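Local coordinates for DUF3194 domain-containing protein (Thermococcus onnurineus, PDB 3UEB) that is of unknown function, an archaeal alpha-and-beta protein of the UPF0440 family that pairs with a second copy of itself in the crystal, at residues 33-36 with 37-41; 59-62 with 63-67; 96-99 with 100-104; 22-25 with 26-30. All coordinates share one frame; numbering follows the deposited sequence.

Contact 1: residues 33-36 with 37-41; sequences TIID and YVFDH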
loop_
_atom_site.group_PDB
_atom_site.type_symbol
_atom_site.label_atom_id
_atom_site.label_comp_id
_atom_site.label_asym_id
_atom_site.label_seq_id
_atom_site.Cartn_x
_atom_site.Cartn_y
_atom_site.Cartn_z
ATOM N N THR A 33 -6.728 5.076 3.167
ATOM C CA THR A 33 -8.077 5.614 3.286
ATOM C C THR A 33 -8.971 4.668 2.476
ATOM O O THR A 33 -10.075 4.332 2.885
ATOM C CB THR A 33 -8.179 7.043 2.691
ATOM O OG1 THR A 33 -7.424 7.956 3.506
ATOM C CG2 THR A 33 -9.637 7.502 2.627
ATOM N N ILE A 34 -8.470 4.233 1.326
ATOM C CA ILE A 34 -9.218 3.334 0.459
ATOM C C ILE A 34 -9.405 1.955 1.097
ATOM O O ILE A 34 -10.485 1.370 1.006
ATOM C CB ILE A 34 -8.520 3.197 -0.910
ATOM C CG1 ILE A 34 -8.555 4.550 -1.631
ATOM C CG2 ILE A 34 -9.204 2.119 -1.747
ATOM C CD1 ILE A 34 -7.805 4.589 -2.952
ATOM N N ILE A 35 -8.360 1.443 1.747
ATOM C CA ILE A 35 -8.434 0.136 2.405
ATOM C C ILE A 35 -9.438 0.210 3.555
ATOM O O ILE A 35 -10.298 -0.661 3.713
ATOM C CB ILE A 35 -7.059 -0.294 2.982
ATOM C CG1 ILE A 35 -6.043 -0.438 1.855
ATOM C CG2 ILE A 35 -7.186 -1.617 3.738
ATOM C CD1 ILE A 35 -4.610 -0.589 2.350
ATOM N N ASP A 36 -9.315 1.253 4.367
ATOM C CA ASP A 36 -10.223 1.434 5.487
ATOM C C ASP A 36 -11.660 1.468 4.991
ATOM O O ASP A 36 -12.530 0.793 5.537
ATOM C CB ASP A 36 -9.916 2.742 6.230
ATOM C CG ASP A 36 -8.638 2.665 7.044
ATOM O OD1 ASP A 36 -8.081 1.551 7.163
ATOM O OD2 ASP A 36 -8.198 3.713 7.566
ATOM N N TYR A 37 -11.902 2.249 3.943
ATOM C CA TYR A 37 -13.247 2.374 3.408
ATOM C C TYR A 37 -13.843 1.035 3.004
ATOM O O TYR A 37 -14.988 0.750 3.312
ATOM C CB TYR A 37 -13.272 3.302 2.201
ATOM C CG TYR A 37 -14.637 3.883 1.959
ATOM C CD1 TYR A 37 -15.022 5.074 2.574
ATOM C CD2 TYR A 37 -15.557 3.236 1.139
ATOM C CE1 TYR A 37 -16.292 5.609 2.375
ATOM C CE2 TYR A 37 -16.831 3.760 0.937
ATOM C CZ TYR A 37 -17.189 4.946 1.560
ATOM O OH TYR A 37 -18.444 5.475 1.376
ATOM N N VAL A 38 -13.068 0.218 2.302
ATOM C CA VAL A 38 -13.568 -1.079 1.872
ATOM C C VAL A 38 -13.954 -1.973 3.049
ATOM O O VAL A 38 -15.034 -2.561 3.047
ATOM C CB VAL A 38 -12.543 -1.810 0.996
ATOM C CG1 VAL A 38 -12.999 -3.227 0.738
ATOM C CG2 VAL A 38 -12.384 -1.070 -0.329
ATOM N N PHE A 39 -13.091 -2.058 4.059
ATOM C CA PHE A 39 -13.377 -2.903 5.216
ATOM C C PHE A 39 -14.403 -2.333 6.185
ATOM O O PHE A 39 -14.919 -3.056 7.039
ATOM C CB PHE A 39 -12.087 -3.235 5.978
ATOM C CG PHE A 39 -11.256 -4.298 5.318
ATOM C CD1 PHE A 39 -10.116 -3.966 4.599
ATOM C CD2 PHE A 39 -11.635 -5.641 5.398
ATOM C CE1 PHE A 39 -9.354 -4.955 3.964
ATOM C CE2 PHE A 39 -10.884 -6.639 4.767
ATOM C CZ PHE A 39 -9.739 -6.295 4.047
ATOM N N ASP A 40 -14.695 -1.043 6.079
ATOM C CA ASP A 40 -15.689 -0.450 6.961
ATOM C C ASP A 40 -17.071 -0.577 6.341
ATOM O O ASP A 40 -18.081 -0.364 7.012
ATOM C CB ASP A 40 -15.399 1.034 7.222
ATOM C CG ASP A 40 -14.211 1.250 8.143
ATOM O OD1 ASP A 40 -13.994 0.426 9.061
ATOM O OD2 ASP A 40 -13.502 2.260 7.958
ATOM N N HIS A 41 -17.123 -0.938 5.064
ATOM C CA HIS A 41 -18.404 -1.053 4.383
ATOM C C HIS A 41 -18.756 -2.445 3.876
ATOM O O HIS A 41 -19.840 -2.665 3.326
ATOM C CB HIS A 41 -18.471 -0.042 3.234
ATOM C CG HIS A 41 -18.373 1.384 3.686
ATOM N ND1 HIS A 41 -17.204 1.931 4.171
ATOM C CD2 HIS A 41 -19.310 2.357 3.774
ATOM C CE1 HIS A 41 -17.427 3.180 4.541
ATOM N NE2 HIS A 41 -18.697 3.464 4.312
#
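Ile35 and Phe39 lie side by side one helical turn apart and point the same way. The CG2 methyl of Ile35 comes in at the edge of the phenyl ring, in its plane, with CG2 3.9 Å from Phe39 CD1. Ile35 holds that methyl anti to its own backbone N (chi1 -62° for the CG1 branch), which leaves CG1 to run off beside the N, away from the ring. Phe39 CD1 also sits 3.4 Å from Ile35 O, the carbonyl that accepts the Phe39 N-H at 3.1 Å (Phe39 N to Ile35 O). These residues belong to the last turns of helix 20-41, which lies between the antiparallel sheet and helix 80-104. Ile34 and Val38 face strand 63-71, while Tyr37 turns to helix 80-104, where its OH is hydrogen-bonded to Glu86. Ile35 also packs on Met54 of the second subunit.

Further along, His41 ND1 donates to Tyr37 O at 2.7 Å, on a lone pair in the carbonyl plane. The same two residues lie ring over ring, His41 CE1 standing 3.3 Å above the middle of the Tyr37 phenol. Asp40 OD2 lies 3.0 Å from Asp36 O, acceptor against acceptor, while Asp40 N donates to that same Asp36 O.

Contact 2: residues 59-62 with 63-67; sequences EETL and DLEIE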
loop_
_atom_site.group_PDB
_atom_site.type_symbol
_atom_site.label_atom_id
_atom_site.label_comp_id
_atom_site.label_asym_id
_atom_site.label_seq_id
_atom_site.Cartn_x
_atom_site.Cartn_y
_atom_site.Cartn_z
ATOM N N GLU A 59 9.746 11.753 -11.156
ATOM C CA GLU A 59 10.391 12.021 -12.431
ATOM C C GLU A 59 9.749 11.460 -13.694
ATOM O O GLU A 59 10.010 11.963 -14.784
ATOM C CB GLU A 59 11.856 11.601 -12.370
ATOM C CG GLU A 59 12.701 12.573 -11.558
ATOM C CD GLU A 59 14.009 12.909 -12.236
ATOM O OE1 GLU A 59 14.884 12.021 -12.297
ATOM O OE2 GLU A 59 14.156 14.058 -12.717
ATOM N N GLU A 60 8.901 10.442 -13.567
ATOM C CA GLU A 60 8.272 9.862 -14.753
ATOM C C GLU A 60 6.742 9.865 -14.748
ATOM O O GLU A 60 6.120 9.445 -15.722
ATOM C CB GLU A 60 8.782 8.428 -14.962
ATOM C CG GLU A 60 10.292 8.320 -15.182
ATOM C CD GLU A 60 10.797 6.882 -15.123
ATOM O OE1 GLU A 60 10.680 6.243 -14.054
ATOM O OE2 GLU A 60 11.312 6.382 -16.146
ATOM N N THR A 61 6.130 10.333 -13.664
ATOM C CA THR A 61 4.666 10.378 -13.584
ATOM C C THR A 61 4.220 11.714 -12.991
ATOM O O THR A 61 5.047 12.589 -12.725
ATOM C CB THR A 61 4.090 9.234 -12.679
ATOM O OG1 THR A 61 4.317 9.539 -11.297
ATOM C CG2 THR A 61 4.748 7.910 -12.997
ATOM N N LEU A 62 2.918 11.870 -12.785
ATOM C CA LEU A 62 2.400 13.091 -12.191
ATOM C C LEU A 62 2.965 13.221 -10.777
ATOM O O LEU A 62 3.098 14.324 -10.256
ATOM C CB LEU A 62 0.870 13.056 -12.143
ATOM C CG LEU A 62 0.140 13.832 -13.247
ATOM C CD1 LEU A 62 0.537 13.300 -14.615
ATOM C CD2 LEU A 62 -1.364 13.712 -13.039
ATOM N N ASP A 63 3.296 12.077 -10.178
ATOM C CA ASP A 63 3.867 11.992 -8.831
ATOM C C ASP A 63 3.400 10.732 -8.133
ATOM O O ASP A 63 4.204 9.873 -7.763
ATOM C CB ASP A 63 3.462 13.186 -7.957
ATOM C CG ASP A 63 4.436 14.344 -8.059
ATOM O OD1 ASP A 63 4.100 15.437 -7.553
ATOM O OD2 ASP A 63 5.531 14.156 -8.635
ATOM N N LEU A 64 2.088 10.639 -7.948
ATOM C CA LEU A 64 1.501 9.509 -7.268
ATOM C C LEU A 64 0.460 8.812 -8.118
ATOM O O LEU A 64 -0.331 9.450 -8.816
ATOM C CB LEU A 64 0.870 9.974 -5.951
ATOM C CG LEU A 64 0.083 8.953 -5.121
ATOM C CD1 LEU A 64 1.004 7.825 -4.626
ATOM C CD2 LEU A 64 -0.548 9.674 -3.943
ATOM N N GLU A 65 0.481 7.489 -8.068
ATOM C CA GLU A 65 -0.480 6.693 -8.798
ATOM C C GLU A 65 -1.034 5.687 -7.811
ATOM O O GLU A 65 -0.292 5.083 -7.038
ATOM C CB GLU A 65 0.174 5.993 -9.994
ATOM C CG GLU A 65 0.728 6.975 -11.031
ATOM C CD GLU A 65 0.934 6.354 -12.407
ATOM O OE1 GLU A 65 1.323 7.091 -13.342
ATOM O OE2 GLU A 65 0.704 5.133 -12.560
ATOM N N ILE A 66 -2.352 5.543 -7.809
ATOM C CA ILE A 66 -3.002 4.612 -6.901
ATOM C C ILE A 66 -3.830 3.653 -7.725
ATOM O O ILE A 66 -4.615 4.069 -8.574
ATOM C CB ILE A 66 -3.936 5.335 -5.923
ATOM C CG1 ILE A 66 -3.129 6.235 -4.988
ATOM C CG2 ILE A 66 -4.752 4.319 -5.147
ATOM C CD1 ILE A 66 -2.158 5.489 -4.092
ATOM N N GLU A 67 -3.654 2.367 -7.475
ATOM C CA GLU A 67 -4.400 1.373 -8.211
ATOM C C GLU A 67 -5.207 0.537 -7.233
ATOM O O GLU A 67 -4.665 0.003 -6.265
ATOM C CB GLU A 67 -3.443 0.499 -9.013
ATOM C CG GLU A 67 -4.139 -0.437 -9.977
ATOM C CD GLU A 67 -3.210 -0.920 -11.076
ATOM O OE1 GLU A 67 -3.648 -1.770 -11.884
ATOM O OE2 GLU A 67 -2.048 -0.442 -11.129
#
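Thr61 and Asp63 meet where the chain leaves the loop after strand 49-56 and enters strand 63-71, and the backbone of Asp63 takes an unusual conformation with positive phi (147°) before Leu64 and Glu65 settle into extended geometry. The Asp63 N-H turns back to the hydroxyl of Thr61, with Asp63 N 3.0 Å from Thr61 OG1 and a bent N-H...O angle of 137°. Thr61 reaches this position because OG1 stands between its own backbone N and carbonyl carbon (chi1 75°). The same oxygen is hydrogen-bonded to Asn57 O, so one hydroxyl joins the loop backbone at Asn57 to the start of the strand at Asp63.

Its methyl branch meets the Glu65 carboxylate: Thr61 CG2 is 3.5 Å from Glu65 OE1, and the two side chains cross obliquely. Glu65, extended beyond CG, brings its carboxylate alongside that methyl, while its OE2 makes a weak, long ion pair with Arg55. Putting a valine at Thr61 would probably cost the Asp63 N-H its side-chain acceptor and Asn57 O its hydroxyl partner, leaving the turn into the strand less firmly set.

Asp63 directs its carboxylate to other parts of the fold: OD2 forms a salt bridge with Arg58, and OD1 accepts from the backbone N of Leu15. A hydroxyl and a carboxylate two residues apart thus fasten the start of the central strand to the preceding loop and to the chain just beyond strand 6-14, which probably helps to set the direction in which the chain enters the strand.

Contact 3: residues 96-99 with 100-104; sequences ERKL and REIAN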
loop_
_atom_site.group_PDB
_atom_site.type_symbol
_atom_site.label_atom_id
_atom_site.label_comp_id
_atom_site.label_asym_id
_atom_site.label_seq_id
_atom_site.Cartn_x
_atom_site.Cartn_y
_atom_site.Cartn_z
ATOM N N GLU A 96 -7.030 16.045 0.311
ATOM C CA GLU A 96 -7.137 17.494 0.171
ATOM C C GLU A 96 -7.083 18.197 1.522
ATOM O O GLU A 96 -6.495 19.270 1.635
ATOM C CB GLU A 96 -8.421 17.879 -0.575
ATOM C CG GLU A 96 -8.499 19.350 -0.996
ATOM C CD GLU A 96 -7.287 19.810 -1.801
ATOM O OE1 GLU A 96 -6.691 18.978 -2.520
ATOM O OE2 GLU A 96 -6.937 21.010 -1.727
ATOM N N ARG A 97 -7.687 17.600 2.548
ATOM C CA ARG A 97 -7.653 18.208 3.876
ATOM C C ARG A 97 -6.230 18.216 4.406
ATOM O O ARG A 97 -5.792 19.176 5.041
ATOM C CB ARG A 97 -8.546 17.443 4.847
ATOM C CG ARG A 97 -10.025 17.644 4.599
ATOM C CD ARG A 97 -10.839 16.946 5.659
ATOM N NE ARG A 97 -12.254 16.915 5.313
ATOM C CZ ARG A 97 -13.152 16.165 5.941
ATOM N NH1 ARG A 97 -12.774 15.387 6.951
ATOM N NH2 ARG A 97 -14.422 16.182 5.551
ATOM N N LYS A 98 -5.513 17.133 4.137
ATOM C CA LYS A 98 -4.133 16.990 4.568
ATOM C C LYS A 98 -3.260 18.018 3.857
ATOM O O LYS A 98 -2.377 18.624 4.464
ATOM C CB LYS A 98 -3.629 15.587 4.235
ATOM C CG LYS A 98 -2.897 14.906 5.366
ATOM C CD LYS A 98 -1.720 15.717 5.870
ATOM C CE LYS A 98 -1.139 15.054 7.106
ATOM N NZ LYS A 98 -2.226 14.751 8.084
ATOM N N LEU A 99 -3.501 18.201 2.562
ATOM C CA LEU A 99 -2.725 19.160 1.779
ATOM C C LEU A 99 -2.897 20.566 2.362
ATOM O O LEU A 99 -1.919 21.283 2.561
ATOM C CB LEU A 99 -3.156 19.137 0.299
ATOM C CG LEU A 99 -3.054 17.798 -0.451
ATOM C CD1 LEU A 99 -3.332 18.003 -1.943
ATOM C CD2 LEU A 99 -1.668 17.209 -0.270
ATOM N N ARG A 100 -4.137 20.955 2.637
ATOM C CA ARG A 100 -4.390 22.268 3.208
ATOM C C ARG A 100 -3.732 22.358 4.579
ATOM O O ARG A 100 -3.173 23.393 4.939
ATOM C CB ARG A 100 -5.895 22.533 3.330
ATOM C CG ARG A 100 -6.508 23.167 2.080
ATOM C CD ARG A 100 -7.838 23.839 2.399
ATOM N NE ARG A 100 -8.892 22.874 2.708
ATOM C CZ ARG A 100 -9.517 22.137 1.796
ATOM N NH1 ARG A 100 -9.197 22.254 0.512
ATOM N NH2 ARG A 100 -10.465 21.286 2.169
ATOM N N GLU A 101 -3.791 21.267 5.338
ATOM C CA GLU A 101 -3.186 21.240 6.663
ATOM C C GLU A 101 -1.691 21.488 6.539
ATOM O O GLU A 101 -1.122 22.315 7.250
ATOM C CB GLU A 101 -3.413 19.885 7.331
ATOM C CG GLU A 101 -2.849 19.797 8.737
ATOM C CD GLU A 101 -2.772 18.372 9.244
ATOM O OE1 GLU A 101 -3.814 17.682 9.237
ATOM O OE2 GLU A 101 -1.671 17.941 9.649
ATOM N N ILE A 102 -1.059 20.764 5.624
ATOM C CA ILE A 102 0.369 20.902 5.411
ATOM C C ILE A 102 0.708 22.324 4.970
ATOM O O ILE A 102 1.593 22.971 5.541
ATOM C CB ILE A 102 0.858 19.897 4.356
ATOM C CG1 ILE A 102 0.711 18.470 4.908
ATOM C CG2 ILE A 102 2.297 20.200 3.971
ATOM C CD1 ILE A 102 1.110 17.382 3.933
ATOM N N ALA A 103 -0.005 22.810 3.960
ATOM C CA ALA A 103 0.225 24.154 3.450
ATOM C C ALA A 103 0.159 25.194 4.572
ATOM O O ALA A 103 0.950 26.137 4.595
ATOM C CB ALA A 103 -0.798 24.482 2.359
ATOM N N ASN A 104 -0.777 25.015 5.503
ATOM C CA ASN A 104 -0.932 25.950 6.615
ATOM C C ASN A 104 0.282 25.986 7.551
ATOM O O ASN A 104 0.658 27.052 8.040
ATOM C CB ASN A 104 -2.199 25.627 7.418
ATOM C CG ASN A 104 -3.476 25.893 6.633
ATOM O OD1 ASN A 104 -3.646 26.962 6.048
ATOM N ND2 ASN A 104 -4.384 24.922 6.629
#
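The guanidinium of Arg100 has the carbonyl oxygen of Glu96 over one face, 4.1 Å above the plane and over its centre, while Arg97 CG approaches obliquely. Glu96 itself meets the group at one terminal nitrogen: Glu96 OE2 forms a salt bridge with Arg100 NH1 at 3.4 Å, and Glu96 CG lies 3.3 Å from the same NH1. The two side chains cross at about a right angle and their flat ends are turned 49° apart, so carboxylate and guanidinium do not pair in one plane. Arg100 is bent at chi3 (-70°), which folds its end back over the preceding turn instead of letting it extend away from the helix.

A second charged pair lies further round the helix. Lys98 NZ bridges to Glu101 OE1 at 3.5 Å, with OE2 almost as near, so the ammonium sits before both carboxylate oxygens. The Lys98 chain is bent at chi2 and chi4, and on the way CD passes 3.8 Å from Ile102 CG1, giving the aliphatic part an apolar neighbour. That CG1 also lies 3.1 Å from Lys98 O, the acceptor of the Ile102 N-H.

On the side of helix 20-41, Leu99 packs on Ile26, Lys98 on Glu25 and Leu29, and Ile102 on Gln22. Arg97 points elsewhere and forms a salt bridge with Glu93. Ion pairs at i to i+3 (Lys98 and Glu101) and i to i+4 (Glu96 and Arg100) are common on solvent-facing helix surfaces; with Leu99 and Ile102 packed on helix 20-41, these last turns of helix 80-104 are amphipathic.

Contact 4: residues 22-25 with 26-30; sequences QLIE and IGELA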
loop_
_atom_site.group_PDB
_atom_site.type_symbol
_atom_site.label_atom_id
_atom_site.label_comp_id
_atom_site.label_asym_id
_atom_site.label_seq_id
_atom_site.Cartn_x
_atom_site.Cartn_y
_atom_site.Cartn_z
ATOM N N GLN A 22 6.830 14.028 1.687
ATOM C CA GLN A 22 5.411 14.245 1.935
ATOM C C GLN A 22 4.590 13.477 0.904
ATOM O O GLN A 22 3.419 13.183 1.121
ATOM C CB GLN A 22 5.086 15.739 1.873
ATOM C CG GLN A 22 5.880 16.573 2.869
ATOM C CD GLN A 22 5.651 18.057 2.693
ATOM O OE1 GLN A 22 5.604 18.556 1.570
ATOM N NE2 GLN A 22 5.521 18.774 3.800
ATOM N N LEU A 23 5.218 13.147 -0.216
ATOM C CA LEU A 23 4.558 12.399 -1.273
ATOM C C LEU A 23 4.283 10.979 -0.769
ATOM O O LEU A 23 3.218 10.411 -1.026
ATOM C CB LEU A 23 5.458 12.361 -2.509
ATOM C CG LEU A 23 4.801 12.359 -3.886
ATOM C CD1 LEU A 23 3.857 13.562 -4.020
ATOM C CD2 LEU A 23 5.888 12.427 -4.943
ATOM N N ILE A 24 5.255 10.411 -0.060
ATOM C CA ILE A 24 5.125 9.067 0.506
ATOM C C ILE A 24 3.990 9.080 1.528
ATOM O O ILE A 24 3.123 8.206 1.526
ATOM C CB ILE A 24 6.448 8.617 1.214
ATOM C CG1 ILE A 24 7.423 8.032 0.191
ATOM C CG2 ILE A 24 6.159 7.590 2.304
ATOM C CD1 ILE A 24 7.935 9.029 -0.816
ATOM N N GLU A 25 4.009 10.084 2.396
ATOM C CA GLU A 25 2.991 10.236 3.427
ATOM C C GLU A 25 1.587 10.302 2.811
ATOM O O GLU A 25 0.653 9.659 3.294
ATOM C CB GLU A 25 3.257 11.513 4.223
ATOM C CG GLU A 25 2.403 11.679 5.460
ATOM C CD GLU A 25 2.462 13.096 6.001
ATOM O OE1 GLU A 25 3.564 13.687 6.020
ATOM O OE2 GLU A 25 1.406 13.621 6.409
ATOM N N ILE A 26 1.442 11.093 1.751
ATOM C CA ILE A 26 0.151 11.236 1.094
ATOM C C ILE A 26 -0.231 9.949 0.371
ATOM O O ILE A 26 -1.392 9.545 0.381
ATOM C CB ILE A 26 0.160 12.408 0.086
ATOM C CG1 ILE A 26 0.315 13.730 0.842
ATOM C CG2 ILE A 26 -1.131 12.406 -0.739
ATOM C CD1 ILE A 26 -0.814 14.014 1.818
ATOM N N GLY A 27 0.751 9.310 -0.253
ATOM C CA GLY A 27 0.494 8.064 -0.946
ATOM C C GLY A 27 -0.068 7.067 0.051
ATOM O O GLY A 27 -1.027 6.351 -0.244
ATOM N N GLU A 28 0.528 7.027 1.240
ATOM C CA GLU A 28 0.077 6.121 2.288
ATOM C C GLU A 28 -1.316 6.516 2.781
ATOM O O GLU A 28 -2.175 5.661 2.992
ATOM C CB GLU A 28 1.062 6.136 3.462
ATOM C CG GLU A 28 2.405 5.496 3.164
ATOM C CD GLU A 28 3.393 5.633 4.316
ATOM O OE1 GLU A 28 4.506 5.081 4.216
ATOM O OE2 GLU A 28 3.059 6.296 5.319
ATOM N N LEU A 29 -1.540 7.813 2.964
ATOM C CA LEU A 29 -2.840 8.293 3.431
ATOM C C LEU A 29 -3.938 7.890 2.442
ATOM O O LEU A 29 -5.011 7.415 2.833
ATOM C CB LEU A 29 -2.814 9.816 3.590
ATOM C CG LEU A 29 -4.098 10.489 4.090
ATOM C CD1 LEU A 29 -4.525 9.876 5.429
ATOM C CD2 LEU A 29 -3.868 11.994 4.245
ATOM N N ALA A 30 -3.647 8.067 1.160
ATOM C CA ALA A 30 -4.584 7.744 0.092
ATOM C C ALA A 30 -4.929 6.262 0.069
ATOM O O ALA A 30 -6.095 5.885 0.179
ATOM C CB ALA A 30 -3.990 8.155 -1.251
#
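Ile24 overlaps the end of Glu28 with its CG2 methyl, which sits 3.6 Å from Glu28 OE1; the two side chains meet at a slant. In Glu28, CG is anti to the carbonyl carbon: chi1 -70° puts it 3.2 Å from Ile24 O, the oxygen that also takes the Glu28 N-H, and the chain then runs extended, packing on Met54 of its own chain and on Ile35 of the second subunit. An alanine here lacks the carboxylate-bearing chain, and would probably leave the Ile24 methyl without its neighbour and a gap against Met54 and that Ile35.

Residues 22-30 make up the first half of helix 20-41 in this alpha-and-beta fold, with one side given to the sheet and another to the C-terminal helix: Leu23 and Ile24 touch Ile56 of strand 49-56, whereas Ile26 packs on Val95 of helix 80-104. Ile26 also keeps its CG1 3.2 Å from Gln22 O, over the turn before it.

Gly27 N donates to Leu23 O at 2.8 Å, and strand 63-71 lies against the Gly27 CA. Ile24 meets Phe39 of the second subunit.

From the N terminus, contact 4 comes first and contact 1 follows directly on the same helix 20-41; contact 2 then lies at the loop entering strand 63-71, and contact 3 at the far end of helix 80-104. All are in series: each joins neighbouring turns or residues, so none closes a long loop, and none nests or crosses. The ties between them run through space. Contact 4 packs with its Gly27 against Leu64 of contact 2 and with its other side against contact 3, while Ile34 of contact 1 meets Ile66 of contact 2. Helix 20-41 thus joins sheet to C-terminal helix, and contacts 1, 2 and 4 also touch the second subunit.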